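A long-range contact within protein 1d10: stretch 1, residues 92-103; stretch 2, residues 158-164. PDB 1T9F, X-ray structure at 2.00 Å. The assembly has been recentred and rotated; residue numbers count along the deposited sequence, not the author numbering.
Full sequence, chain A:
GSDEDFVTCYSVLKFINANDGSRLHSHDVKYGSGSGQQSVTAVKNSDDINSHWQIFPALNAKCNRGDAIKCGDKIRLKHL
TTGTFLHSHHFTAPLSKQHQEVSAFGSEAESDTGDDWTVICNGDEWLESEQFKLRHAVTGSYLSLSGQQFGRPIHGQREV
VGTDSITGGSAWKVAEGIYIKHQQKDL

Stretch 1 92-103: TAPLSKQHQEVS
Stretch 2 (158-164) REVVGTD

Residues 158-163 form an extended strand that pairs with the 92-103 segment in antiparallel fashion at Gln100 and Gly162, the strand directions lying 126° apart. Gln100 (phi/psi -87/144) pairs with Gly162 (-110/118), their CA atoms 4.6 Å apart; Gln100 N donates to Gly162 O (3.0 Å) and Gly162 N to Gln100 O (2.8 Å). Beyond this pair the backbones splay, and a water takes over, accepting from Val102 N (2.9 Å) and donating to Val160 O (2.7 Å).

Glu159 covers the most surface. Extended (chi1 175°, chi2 -171°, chi3 37°), it points its buried carboxylate at the loop of the 92-103 segment, at Leu95 and Ser96, where its OE2 accepts from Leu95 N (2.8 Å) and Ser96 N (3.0 Å), while OE1 accepts from Ser96 OG (2.6 Å; Ser96 chi1 m). Two backbone amides and a hydroxyl thus help to satisfy the carboxylate, and OE1 is also bonded elsewhere in the structure. Ser96 also opens a type I turn to His99, closed by His99 N to Ser96 O (2.9 Å).

Val102 (chi1 t) points toward the partner strand, its CG2 3.4 Å from Val161 C and its CG1 4.0 Å from Val160 CG1. Val161 (chi1 m) places CG1 3.5 Å from Ala93 CB. His99 (chi1 m, chi2 -45°) receives Thr163 CG2 over one ring face, 3.6 Å from the centroid, a CH-pi contact.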

# COMPACT_ATOMS: atom_id res chain seq x y z
N THR A 92 -1.33 15.24 8.05
CA THR A 92 0.11 15.30 7.90
C THR A 92 0.77 14.01 8.40
O THR A 92 0.33 13.43 9.40
CB THR A 92 0.69 16.51 8.66
OG1 THR A 92 2.03 16.77 8.21
CG2 THR A 92 0.71 16.23 10.16
N ALA A 93 1.80 13.56 7.70
CA ALA A 93 2.52 12.34 8.08
C ALA A 93 3.00 12.46 9.52
O ALA A 93 3.16 13.56 10.04
CB ALA A 93 3.72 12.13 7.15
N PRO A 94 3.22 11.31 10.20
CA PRO A 94 3.67 11.30 11.59
C PRO A 94 5.06 11.87 11.87
O PRO A 94 5.25 12.61 12.83
CB PRO A 94 3.56 9.83 11.98
CG PRO A 94 3.83 9.13 10.69
CD PRO A 94 3.01 9.94 9.71
N LEU A 95 6.04 11.53 11.03
CA LEU A 95 7.41 12.03 11.24
C LEU A 95 7.85 12.99 10.15
O LEU A 95 8.81 13.75 10.34
CB LEU A 95 8.40 10.86 11.31
CG LEU A 95 8.17 9.79 12.38
CD1 LEU A 95 9.22 8.70 12.24
CD2 LEU A 95 8.24 10.42 13.77
N SER A 96 7.16 12.97 9.02
CA SER A 96 7.50 13.86 7.92
C SER A 96 6.38 14.87 7.70
O SER A 96 5.43 14.61 6.96
CB SER A 96 7.76 13.07 6.64
OG SER A 96 8.91 12.25 6.79
N LYS A 97 6.50 16.01 8.36
CA LYS A 97 5.52 17.08 8.29
C LYS A 97 5.15 17.52 6.87
O LYS A 97 4.00 17.89 6.61
CB LYS A 97 6.03 18.30 9.06
CG LYS A 97 6.20 18.06 10.56
CD LYS A 97 4.86 17.96 11.27
CE LYS A 97 5.04 18.00 12.79
NZ LYS A 97 3.74 18.14 13.52
N GLN A 98 6.12 17.48 5.96
CA GLN A 98 5.88 17.90 4.58
C GLN A 98 5.08 16.89 3.77
O GLN A 98 4.66 17.18 2.65
CB GLN A 98 7.20 18.16 3.86
CG GLN A 98 8.46 18.03 4.71
CD GLN A 98 8.79 16.61 5.10
OE1 GLN A 98 8.20 16.05 6.02
NE2 GLN A 98 9.75 16.00 4.39
N HIS A 99 4.87 15.70 4.33
CA HIS A 99 4.14 14.68 3.62
C HIS A 99 2.79 14.33 4.20
O HIS A 99 2.46 14.67 5.34
CB HIS A 99 5.00 13.42 3.47
CG HIS A 99 6.20 13.62 2.59
ND1 HIS A 99 6.13 14.27 1.38
CD2 HIS A 99 7.49 13.24 2.74
CE1 HIS A 99 7.32 14.29 0.81
NE2 HIS A 99 8.17 13.67 1.62
N GLN A 100 2.00 13.64 3.37
CA GLN A 100 0.66 13.22 3.71
C GLN A 100 0.68 11.88 4.43
O GLN A 100 1.50 11.01 4.13
CB GLN A 100 -0.14 13.13 2.41
CG GLN A 100 -1.60 12.80 2.53
CD GLN A 100 -2.29 12.90 1.18
OE1 GLN A 100 -2.46 13.99 0.63
NE2 GLN A 100 -2.66 11.75 0.62
N GLU A 101 -0.23 11.72 5.39
CA GLU A 101 -0.33 10.50 6.18
C GLU A 101 -0.93 9.34 5.39
O GLU A 101 -1.81 9.54 4.55
CB GLU A 101 -1.20 10.75 7.42
CG GLU A 101 -1.22 9.62 8.44
CD GLU A 101 -2.41 9.70 9.40
OE1 GLU A 101 -3.50 9.22 9.04
OE2 GLU A 101 -2.25 10.27 10.50
N VAL A 102 -0.44 8.14 5.67
CA VAL A 102 -0.96 6.93 5.04
C VAL A 102 -1.33 6.03 6.20
O VAL A 102 -0.51 5.78 7.08
CB VAL A 102 0.10 6.26 4.14
CG1 VAL A 102 -0.40 4.89 3.70
CG2 VAL A 102 0.34 7.13 2.91
N SER A 103 -2.56 5.55 6.23
CA SER A 103 -3.02 4.72 7.33
C SER A 103 -3.74 3.47 6.88
O SER A 103 -3.92 3.24 5.68
CB SER A 103 -3.95 5.55 8.22
OG SER A 103 -5.07 6.00 7.46
N ARG A 158 10.20 1.52 8.75
CA ARG A 158 10.20 2.72 7.92
C ARG A 158 8.86 3.44 7.81
O ARG A 158 7.80 2.81 7.75
CB ARG A 158 10.70 2.38 6.51
CG ARG A 158 12.16 1.93 6.44
CD ARG A 158 12.32 0.49 6.89
NE ARG A 158 13.56 -0.11 6.39
CZ ARG A 158 14.75 0.03 6.96
NH1 ARG A 158 14.89 0.77 8.05
NH2 ARG A 158 15.82 -0.56 6.42
N GLU A 159 8.91 4.77 7.80
CA GLU A 159 7.70 5.58 7.68
C GLU A 159 7.19 5.52 6.25
O GLU A 159 7.96 5.69 5.30
CB GLU A 159 7.98 7.04 8.07
CG GLU A 159 6.78 7.97 7.85
CD GLU A 159 7.11 9.45 8.02
OE1 GLU A 159 8.23 9.86 7.62
OE2 GLU A 159 6.26 10.20 8.53
N VAL A 160 5.90 5.27 6.11
CA VAL A 160 5.23 5.21 4.82
C VAL A 160 4.34 6.46 4.74
O VAL A 160 3.57 6.75 5.67
CB VAL A 160 4.34 3.95 4.71
CG1 VAL A 160 3.53 4.00 3.42
CG2 VAL A 160 5.20 2.69 4.73
N VAL A 161 4.44 7.19 3.64
CA VAL A 161 3.65 8.41 3.50
C VAL A 161 3.20 8.66 2.06
O VAL A 161 3.49 7.88 1.16
CB VAL A 161 4.45 9.66 3.93
CG1 VAL A 161 4.99 9.48 5.34
CG2 VAL A 161 5.58 9.91 2.95
N GLY A 162 2.49 9.77 1.88
CA GLY A 162 2.00 10.14 0.57
C GLY A 162 2.77 11.36 0.10
O GLY A 162 2.73 12.41 0.74
N THR A 163 3.50 11.22 -1.00
CA THR A 163 4.28 12.33 -1.52
C THR A 163 3.61 12.95 -2.74
O THR A 163 3.03 12.24 -3.56
CB THR A 163 5.69 11.86 -1.90
OG1 THR A 163 5.61 10.81 -2.87
CG2 THR A 163 6.42 11.34 -0.66
N ASP A 164 3.68 14.27 -2.85
CA ASP A 164 3.09 14.95 -3.99
C ASP A 164 3.79 14.51 -5.27
O ASP A 164 3.17 14.38 -6.31
CB ASP A 164 3.20 16.48 -3.85
CG ASP A 164 2.30 17.02 -2.75
OD1 ASP A 164 1.10 16.66 -2.72
OD2 ASP A 164 2.79 17.83 -1.93
O HOH W 1 5.03 15.48 -1.05
O HOH W 2 1.88 7.94 7.44